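Local structure of Pro-Pro endopeptidase (Paenibacillus alvei, 6FPC) at residues S5-L13 with K27-L38; K44-I55 with P83-I94. The protein is a secreted zinc-dependent metalloprotease that cuts the peptide bond between two prolines in PLPPVP motifs of a cell-surface protein, and may thereby regulate bacterial adhesion. All coordinates share one frame; numbering follows the deposited sequence.

Interaction 1. Residues S5-L13 with K27-L38; sequences SILDKLVVL and KQRLEKIPTSIL
Leu7 pushes its side chain between the end of helix 20-30 and the start of helix 35-43. One methyl, CD1, lies 3.8 Å from Leu30 CB and also rests on the aliphatic part of Glu31, while CD2 meets Leu38 CD1 at 3.9 Å. Leu38 is shared: its CD2 packs against Leu10 CD2 (3.7 Å), the two side chains crossing at about a right angle, and its CB touches Ile6 CG2. Val11 CG2 also reaches Leu30 CD1.

Polar groups border this apolar centre. Ser5 OG donates to Glu31 OE1 (2.7 Å) from the syn side of the carboxylate, which the Glu31 side chain presents by bending at chi2 (-66°). The same OG accepts from Leu7 N at 3.0 Å in an ST turn, which ties the serine to the backbone two residues on. Lys27, extended beyond CG, crosses Asp8 and delivers NZ to the anti side of OD1 at 2.8 Å; a water links this ammonium to Val11 O. Farther out, Leu30 leans on Thr113 of the zinc-site helix 108-121. Solvent probably screens the salt bridge from the exposed Asp8 side, whereas Lys27, largely covered by residues 5-13, does two jobs: its methylenes pack on Leu7 while Asp8 OD1 and the water hold NZ.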
# COMPACT_ATOMS: atom_id res chain seq x y z
N SER A 5 -13.59 -10.27 -13.07
CA SER A 5 -12.79 -9.86 -11.92
C SER A 5 -13.40 -8.69 -11.14
O SER A 5 -13.90 -7.73 -11.73
CB SER A 5 -11.37 -9.49 -12.35
OG SER A 5 -10.63 -8.91 -11.28
N ILE A 6 -13.28 -8.75 -9.80
CA ILE A 6 -13.68 -7.69 -8.87
C ILE A 6 -12.92 -6.39 -9.21
O ILE A 6 -13.45 -5.30 -9.01
CB ILE A 6 -13.44 -8.17 -7.40
CG1 ILE A 6 -13.57 -7.03 -6.36
CG2 ILE A 6 -12.11 -8.91 -7.24
CD1 ILE A 6 -14.98 -6.71 -5.99
N LEU A 7 -11.71 -6.51 -9.78
CA LEU A 7 -10.88 -5.34 -10.13
C LEU A 7 -11.50 -4.43 -11.23
O LEU A 7 -11.21 -3.23 -11.26
CB LEU A 7 -9.43 -5.77 -10.50
CG LEU A 7 -8.56 -6.36 -9.36
CD1 LEU A 7 -7.13 -6.55 -9.83
CD2 LEU A 7 -8.48 -5.44 -8.15
N ASP A 8 -12.38 -4.98 -12.08
CA ASP A 8 -13.09 -4.23 -13.12
C ASP A 8 -14.03 -3.19 -12.49
O ASP A 8 -14.33 -2.18 -13.12
CB ASP A 8 -13.88 -5.19 -14.02
CG ASP A 8 -13.03 -6.17 -14.81
OD1 ASP A 8 -11.79 -6.00 -14.83
OD2 ASP A 8 -13.60 -7.10 -15.41
N LYS A 9 -14.50 -3.41 -11.25
CA LYS A 9 -15.35 -2.42 -10.58
C LYS A 9 -14.62 -1.70 -9.42
O LYS A 9 -14.90 -0.52 -9.19
CB LYS A 9 -16.70 -3.00 -10.14
CG LYS A 9 -16.64 -4.17 -9.17
CD LYS A 9 -18.05 -4.67 -8.90
CE LYS A 9 -18.04 -5.66 -7.78
NZ LYS A 9 -19.36 -6.31 -7.58
N LEU A 10 -13.69 -2.39 -8.73
CA LEU A 10 -12.90 -1.85 -7.62
C LEU A 10 -11.84 -0.84 -8.10
O LEU A 10 -11.63 0.19 -7.44
CB LEU A 10 -12.24 -3.01 -6.84
CG LEU A 10 -11.40 -2.69 -5.60
CD1 LEU A 10 -12.25 -2.17 -4.44
CD2 LEU A 10 -10.68 -3.92 -5.10
N VAL A 11 -11.17 -1.14 -9.24
CA VAL A 11 -10.16 -0.24 -9.81
C VAL A 11 -10.84 0.79 -10.69
O VAL A 11 -11.53 0.41 -11.63
CB VAL A 11 -9.00 -0.99 -10.54
CG1 VAL A 11 -8.06 -0.01 -11.26
CG2 VAL A 11 -8.22 -1.87 -9.57
N VAL A 12 -10.67 2.07 -10.36
CA VAL A 12 -11.26 3.15 -11.14
C VAL A 12 -10.14 3.84 -11.94
O VAL A 12 -9.22 4.42 -11.36
CB VAL A 12 -12.11 4.13 -10.28
CG1 VAL A 12 -12.69 5.26 -11.13
CG2 VAL A 12 -13.24 3.38 -9.56
N LEU A 13 -10.18 3.71 -13.27
CA LEU A 13 -9.20 4.30 -14.18
C LEU A 13 -9.63 5.74 -14.50
O LEU A 13 -10.82 6.04 -14.34
CB LEU A 13 -9.04 3.45 -15.46
CG LEU A 13 -8.52 2.00 -15.26
CD1 LEU A 13 -8.49 1.25 -16.55
CD2 LEU A 13 -7.14 1.96 -14.62
N LYS A 27 -2.94 -2.85 -12.59
CA LYS A 27 -4.19 -3.58 -12.37
C LYS A 27 -3.87 -5.08 -12.23
O LYS A 27 -4.38 -5.73 -11.32
CB LYS A 27 -5.19 -3.31 -13.51
CG LYS A 27 -6.64 -3.52 -13.12
CD LYS A 27 -7.57 -3.45 -14.32
CE LYS A 27 -8.89 -4.15 -14.08
NZ LYS A 27 -9.87 -3.94 -15.20
N GLN A 28 -2.95 -5.58 -13.08
CA GLN A 28 -2.49 -6.97 -13.06
C GLN A 28 -1.77 -7.30 -11.75
O GLN A 28 -2.00 -8.38 -11.20
CB GLN A 28 -1.59 -7.28 -14.27
CG GLN A 28 -1.43 -8.76 -14.53
N ARG A 29 -0.94 -6.38 -11.21
CA ARG A 29 -0.23 -6.61 -9.94
C ARG A 29 -1.19 -6.63 -8.76
O ARG A 29 -0.95 -7.36 -7.79
CB ARG A 29 0.91 -5.61 -9.74
CG ARG A 29 2.06 -5.84 -10.75
CD ARG A 29 3.29 -5.01 -10.43
NE ARG A 29 3.04 -3.59 -10.66
CZ ARG A 29 3.33 -2.96 -11.79
NH1 ARG A 29 3.90 -3.60 -12.80
NH2 ARG A 29 3.08 -1.67 -11.91
N LEU A 30 -2.32 -5.90 -8.85
CA LEU A 30 -3.32 -5.92 -7.78
C LEU A 30 -4.02 -7.28 -7.66
O LEU A 30 -4.57 -7.59 -6.61
CB LEU A 30 -4.32 -4.77 -7.90
CG LEU A 30 -3.73 -3.38 -7.58
CD1 LEU A 30 -4.63 -2.27 -8.11
CD2 LEU A 30 -3.44 -3.22 -6.05
N GLU A 31 -3.94 -8.12 -8.73
CA GLU A 31 -4.48 -9.49 -8.75
C GLU A 31 -3.71 -10.41 -7.78
O GLU A 31 -4.24 -11.45 -7.41
CB GLU A 31 -4.51 -10.07 -10.16
CG GLU A 31 -5.70 -9.61 -11.00
CD GLU A 31 -7.11 -10.02 -10.61
OE1 GLU A 31 -8.04 -9.72 -11.39
OE2 GLU A 31 -7.31 -10.62 -9.52
N LYS A 32 -2.51 -10.00 -7.31
CA LYS A 32 -1.74 -10.77 -6.32
C LYS A 32 -2.46 -10.76 -4.96
O LYS A 32 -2.20 -11.61 -4.11
CB LYS A 32 -0.29 -10.21 -6.17
CG LYS A 32 0.59 -10.29 -7.42
CD LYS A 32 1.03 -11.71 -7.77
CE LYS A 32 1.99 -11.75 -8.94
N ILE A 33 -3.35 -9.77 -4.73
CA ILE A 33 -4.12 -9.66 -3.49
C ILE A 33 -5.29 -10.68 -3.61
O ILE A 33 -5.94 -10.70 -4.67
CB ILE A 33 -4.62 -8.21 -3.25
CG1 ILE A 33 -3.42 -7.21 -3.16
CG2 ILE A 33 -5.52 -8.14 -2.00
CD1 ILE A 33 -3.78 -5.77 -3.14
N PRO A 34 -5.52 -11.56 -2.60
CA PRO A 34 -6.62 -12.55 -2.72
C PRO A 34 -7.98 -11.92 -3.04
O PRO A 34 -8.31 -10.88 -2.51
CB PRO A 34 -6.62 -13.24 -1.34
CG PRO A 34 -5.25 -13.08 -0.84
CD PRO A 34 -4.81 -11.72 -1.31
N THR A 35 -8.73 -12.55 -3.96
CA THR A 35 -10.06 -12.09 -4.42
C THR A 35 -11.04 -11.80 -3.25
O THR A 35 -11.73 -10.77 -3.30
CB THR A 35 -10.62 -13.09 -5.45
OG1 THR A 35 -9.71 -13.11 -6.55
CG2 THR A 35 -12.02 -12.73 -5.94
N SER A 36 -11.09 -12.68 -2.22
CA SER A 36 -11.95 -12.51 -1.04
C SER A 36 -11.70 -11.19 -0.31
O SER A 36 -12.65 -10.53 0.12
CB SER A 36 -11.78 -13.68 -0.07
OG SER A 36 -10.41 -13.96 0.14
N ILE A 37 -10.43 -10.78 -0.23
CA ILE A 37 -9.99 -9.52 0.39
C ILE A 37 -10.40 -8.36 -0.53
O ILE A 37 -10.87 -7.34 -0.03
CB ILE A 37 -8.45 -9.57 0.62
CG1 ILE A 37 -8.04 -10.61 1.72
CG2 ILE A 37 -7.86 -8.18 0.88
CD1 ILE A 37 -8.23 -10.27 3.15
N LEU A 38 -10.22 -8.50 -1.85
CA LEU A 38 -10.62 -7.45 -2.81
C LEU A 38 -12.15 -7.23 -2.77
O LEU A 38 -12.61 -6.08 -2.74
CB LEU A 38 -10.13 -7.77 -4.23
CG LEU A 38 -8.60 -7.79 -4.44
CD1 LEU A 38 -8.23 -8.46 -5.77
CD2 LEU A 38 -8.01 -6.38 -4.37
O HOH W 1 -10.49 -1.40 -14.01

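Interaction 2. Residues K44-I55 with P83-I94; sequences KGVKIKLTQGAI and PGVSERVVAVRI
Ile48 and Val90 lie side by side and point the same way, with Ile48 CG1 4.1 Å from Val90 CB. Val46 CG1 approaches Val90 CG2 from the preceding turn, and beyond the end of strand 89-93, Ile94 CG1 meets Leu50 CB at 3.8 Å. On the other face the extended Lys49 passes at about a right angle to Val89, Lys49 CD 3.9 Å from Val89 CG2, before its ammonium pairs with Glu60.

Side chains within strands 47-51 and 89-93, parallel neighbours of the mixed sheet beside the zinc-site helix 108-121, alternate between the two faces. Five backbone hydrogen bonds join the segments, from Val90 N to Lys47 O at one end (173° at the hydrogen) to Ile94 N to Thr51 O at the other. Residues 86-89, crucial for substrate specificity, span the connection from strand 84-86 into strand 89-93.

Arg88 bends at chi3 (74°) and its NH2 donates to Lys44 O at 2.8 Å, the oxygen lying near the guanidinium plane. Arg93 runs straight from CG to NE and lays one guanidinium face against the 53-54 peptide, Ala54 N sitting 3.5 Å above its centre; a water at its edge accepts from NE. The Ile55 side chain crosses that of Val85 at about a right angle, CD1 3.8 Å from Val85 CB.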
# COMPACT_ATOMS: atom_id res chain seq x y z
N LYS A 44 -16.97 -2.19 1.40
CA LYS A 44 -16.77 -1.06 2.33
C LYS A 44 -16.73 0.31 1.61
O LYS A 44 -16.39 1.33 2.22
CB LYS A 44 -15.48 -1.26 3.17
CG LYS A 44 -15.35 -2.63 3.83
CD LYS A 44 -16.14 -2.79 5.12
CE LYS A 44 -16.69 -4.19 5.31
NZ LYS A 44 -15.62 -5.22 5.43
N GLY A 45 -17.06 0.32 0.32
CA GLY A 45 -17.06 1.53 -0.48
C GLY A 45 -15.67 1.98 -0.87
O GLY A 45 -15.49 3.13 -1.26
N VAL A 46 -14.68 1.08 -0.77
CA VAL A 46 -13.30 1.38 -1.16
C VAL A 46 -13.22 1.36 -2.67
O VAL A 46 -13.84 0.51 -3.30
CB VAL A 46 -12.22 0.44 -0.52
CG1 VAL A 46 -10.81 0.70 -1.10
CG2 VAL A 46 -12.17 0.62 1.00
N LYS A 47 -12.48 2.31 -3.23
CA LYS A 47 -12.15 2.37 -4.65
C LYS A 47 -10.64 2.52 -4.75
O LYS A 47 -10.03 3.22 -3.94
CB LYS A 47 -12.89 3.51 -5.40
CG LYS A 47 -14.40 3.26 -5.64
CD LYS A 47 -14.73 2.00 -6.46
CE LYS A 47 -16.16 1.97 -6.97
NZ LYS A 47 -17.17 2.14 -5.88
N ILE A 48 -10.03 1.81 -5.69
CA ILE A 48 -8.60 1.92 -5.96
C ILE A 48 -8.51 2.77 -7.22
O ILE A 48 -8.78 2.29 -8.32
CB ILE A 48 -7.86 0.58 -6.10
CG1 ILE A 48 -7.98 -0.29 -4.84
CG2 ILE A 48 -6.37 0.81 -6.51
CD1 ILE A 48 -7.65 -1.77 -5.10
N LYS A 49 -8.17 4.04 -7.04
CA LYS A 49 -8.08 4.98 -8.16
C LYS A 49 -6.64 5.12 -8.65
O LYS A 49 -5.77 5.57 -7.90
CB LYS A 49 -8.68 6.34 -7.77
CG LYS A 49 -10.18 6.27 -7.54
CD LYS A 49 -10.80 7.63 -7.33
CE LYS A 49 -12.28 7.50 -7.00
NZ LYS A 49 -12.90 8.82 -6.75
N LEU A 50 -6.40 4.73 -9.91
CA LEU A 50 -5.08 4.87 -10.54
C LEU A 50 -5.16 6.19 -11.27
O LEU A 50 -6.07 6.40 -12.08
CB LEU A 50 -4.78 3.70 -11.49
CG LEU A 50 -4.91 2.29 -10.90
CD1 LEU A 50 -4.56 1.25 -11.93
CD2 LEU A 50 -4.12 2.11 -9.59
N THR A 51 -4.29 7.13 -10.91
CA THR A 51 -4.35 8.49 -11.44
C THR A 51 -3.26 8.80 -12.45
O THR A 51 -2.13 8.37 -12.27
CB THR A 51 -4.36 9.50 -10.27
OG1 THR A 51 -3.05 9.58 -9.67
CG2 THR A 51 -5.38 9.14 -9.18
N GLN A 52 -3.59 9.57 -13.49
CA GLN A 52 -2.57 9.94 -14.46
C GLN A 52 -1.76 11.13 -13.95
O GLN A 52 -0.56 11.19 -14.21
CB GLN A 52 -3.13 10.16 -15.88
CG GLN A 52 -2.04 10.33 -16.95
CD GLN A 52 -1.09 9.16 -17.12
OE1 GLN A 52 -1.46 7.98 -17.04
NE2 GLN A 52 0.17 9.46 -17.37
N GLY A 53 -2.36 12.03 -13.19
CA GLY A 53 -1.58 13.13 -12.60
C GLY A 53 -1.31 12.94 -11.12
O GLY A 53 -1.46 11.83 -10.58
N ALA A 54 -0.95 14.04 -10.44
CA ALA A 54 -0.76 14.02 -8.98
C ALA A 54 -2.06 13.57 -8.34
O ALA A 54 -3.15 13.91 -8.83
CB ALA A 54 -0.38 15.40 -8.47
N ILE A 55 -1.95 12.75 -7.28
CA ILE A 55 -3.11 12.22 -6.56
C ILE A 55 -4.03 13.33 -6.07
O ILE A 55 -5.25 13.13 -6.01
CB ILE A 55 -2.73 11.22 -5.43
CG1 ILE A 55 -1.98 11.90 -4.27
CG2 ILE A 55 -1.96 10.04 -6.01
CD1 ILE A 55 -1.78 10.97 -3.02
N PRO A 83 3.13 10.10 -4.10
CA PRO A 83 2.58 9.31 -5.22
C PRO A 83 1.42 8.37 -4.88
O PRO A 83 0.78 7.84 -5.79
CB PRO A 83 3.80 8.53 -5.74
CG PRO A 83 4.65 8.33 -4.48
CD PRO A 83 4.47 9.61 -3.70
N GLY A 84 1.16 8.14 -3.60
CA GLY A 84 0.08 7.25 -3.21
C GLY A 84 -0.42 7.54 -1.80
O GLY A 84 0.36 7.98 -0.96
N VAL A 85 -1.70 7.28 -1.54
CA VAL A 85 -2.30 7.48 -0.21
C VAL A 85 -3.44 6.48 -0.00
O VAL A 85 -4.02 6.01 -0.98
CB VAL A 85 -2.74 8.96 0.05
CG1 VAL A 85 -4.14 9.25 -0.52
CG2 VAL A 85 -2.68 9.31 1.55
N SER A 86 -3.79 6.21 1.26
CA SER A 86 -4.86 5.26 1.55
C SER A 86 -5.70 5.79 2.69
O SER A 86 -5.18 6.03 3.78
CB SER A 86 -4.27 3.90 1.90
OG SER A 86 -5.25 2.88 2.02
N GLU A 87 -6.97 6.05 2.43
CA GLU A 87 -7.90 6.49 3.46
C GLU A 87 -9.16 5.65 3.23
O GLU A 87 -9.13 4.46 3.55
CB GLU A 87 -8.09 8.03 3.40
CG GLU A 87 -9.00 8.65 4.46
CD GLU A 87 -8.72 8.42 5.94
OE1 GLU A 87 -7.55 8.14 6.30
OE2 GLU A 87 -9.67 8.52 6.74
N ARG A 88 -10.19 6.18 2.57
CA ARG A 88 -11.33 5.35 2.22
C ARG A 88 -11.28 5.08 0.72
O ARG A 88 -11.99 4.24 0.19
CB ARG A 88 -12.63 5.98 2.69
CG ARG A 88 -12.75 5.78 4.18
CD ARG A 88 -14.17 5.79 4.59
NE ARG A 88 -14.89 4.57 4.23
CZ ARG A 88 -15.28 3.65 5.10
NH1 ARG A 88 -14.98 3.78 6.39
NH2 ARG A 88 -15.98 2.60 4.70
N VAL A 89 -10.42 5.83 0.07
CA VAL A 89 -10.06 5.69 -1.32
C VAL A 89 -8.57 5.32 -1.28
O VAL A 89 -7.85 5.76 -0.36
CB VAL A 89 -10.33 7.00 -2.12
CG1 VAL A 89 -9.44 8.16 -1.66
CG2 VAL A 89 -10.21 6.77 -3.62
N VAL A 90 -8.12 4.50 -2.25
CA VAL A 90 -6.70 4.18 -2.38
C VAL A 90 -6.32 4.89 -3.67
O VAL A 90 -6.91 4.61 -4.70
CB VAL A 90 -6.43 2.65 -2.42
CG1 VAL A 90 -4.95 2.36 -2.65
CG2 VAL A 90 -6.91 1.99 -1.13
N ALA A 91 -5.46 5.90 -3.61
CA ALA A 91 -5.12 6.64 -4.83
C ALA A 91 -3.65 6.41 -5.10
O ALA A 91 -2.85 6.56 -4.18
CB ALA A 91 -5.41 8.11 -4.64
N VAL A 92 -3.32 5.96 -6.32
CA VAL A 92 -1.92 5.63 -6.70
C VAL A 92 -1.63 6.22 -8.09
O VAL A 92 -2.36 5.97 -9.04
CB VAL A 92 -1.67 4.09 -6.66
CG1 VAL A 92 -0.24 3.73 -7.09
CG2 VAL A 92 -1.96 3.50 -5.28
N ARG A 93 -0.54 6.96 -8.22
CA ARG A 93 -0.18 7.58 -9.49
C ARG A 93 0.40 6.54 -10.47
O ARG A 93 1.32 5.80 -10.13
CB ARG A 93 0.80 8.74 -9.24
CG ARG A 93 0.90 9.63 -10.44
CD ARG A 93 1.76 10.84 -10.23
NE ARG A 93 1.78 11.61 -11.48
CZ ARG A 93 2.17 12.87 -11.59
NH1 ARG A 93 2.59 13.54 -10.52
NH2 ARG A 93 2.14 13.48 -12.77
N ILE A 94 -0.14 6.53 -11.69
CA ILE A 94 0.26 5.63 -12.79
C ILE A 94 1.71 5.89 -13.15
O ILE A 94 2.04 7.03 -13.49
CB ILE A 94 -0.67 5.80 -14.03
CG1 ILE A 94 -2.11 5.36 -13.71
CG2 ILE A 94 -0.11 5.04 -15.24
CD1 ILE A 94 -3.17 5.89 -14.64
O HOH W 2 -13.54 5.12 -1.85
O HOH W 3 1.41 9.69 -13.71

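Overall arrangement
The two contacts meet at strand 47-51, which pairs with strand 11-12 of interaction 1 on one edge and with strand 89-93 of interaction 2 on the other; Val12 N to Ile48 O (2.8 Å) is a probable hydrogen bond between them. Interaction 1 lies nearer the protein's outside; no backbone-to-backbone hydrogen bond crosses it, side chains do most of the joining, and its one salt bridge links an exposed aspartate to a largely covered lysine. Interaction 2 is more central and larger, 944 against 549 Å² of buried surface, and backbone bonding dominates it, with arginines at its two ends. Both approach the HExxH helix, through Leu30 in the first and, more closely, Val90 in the second.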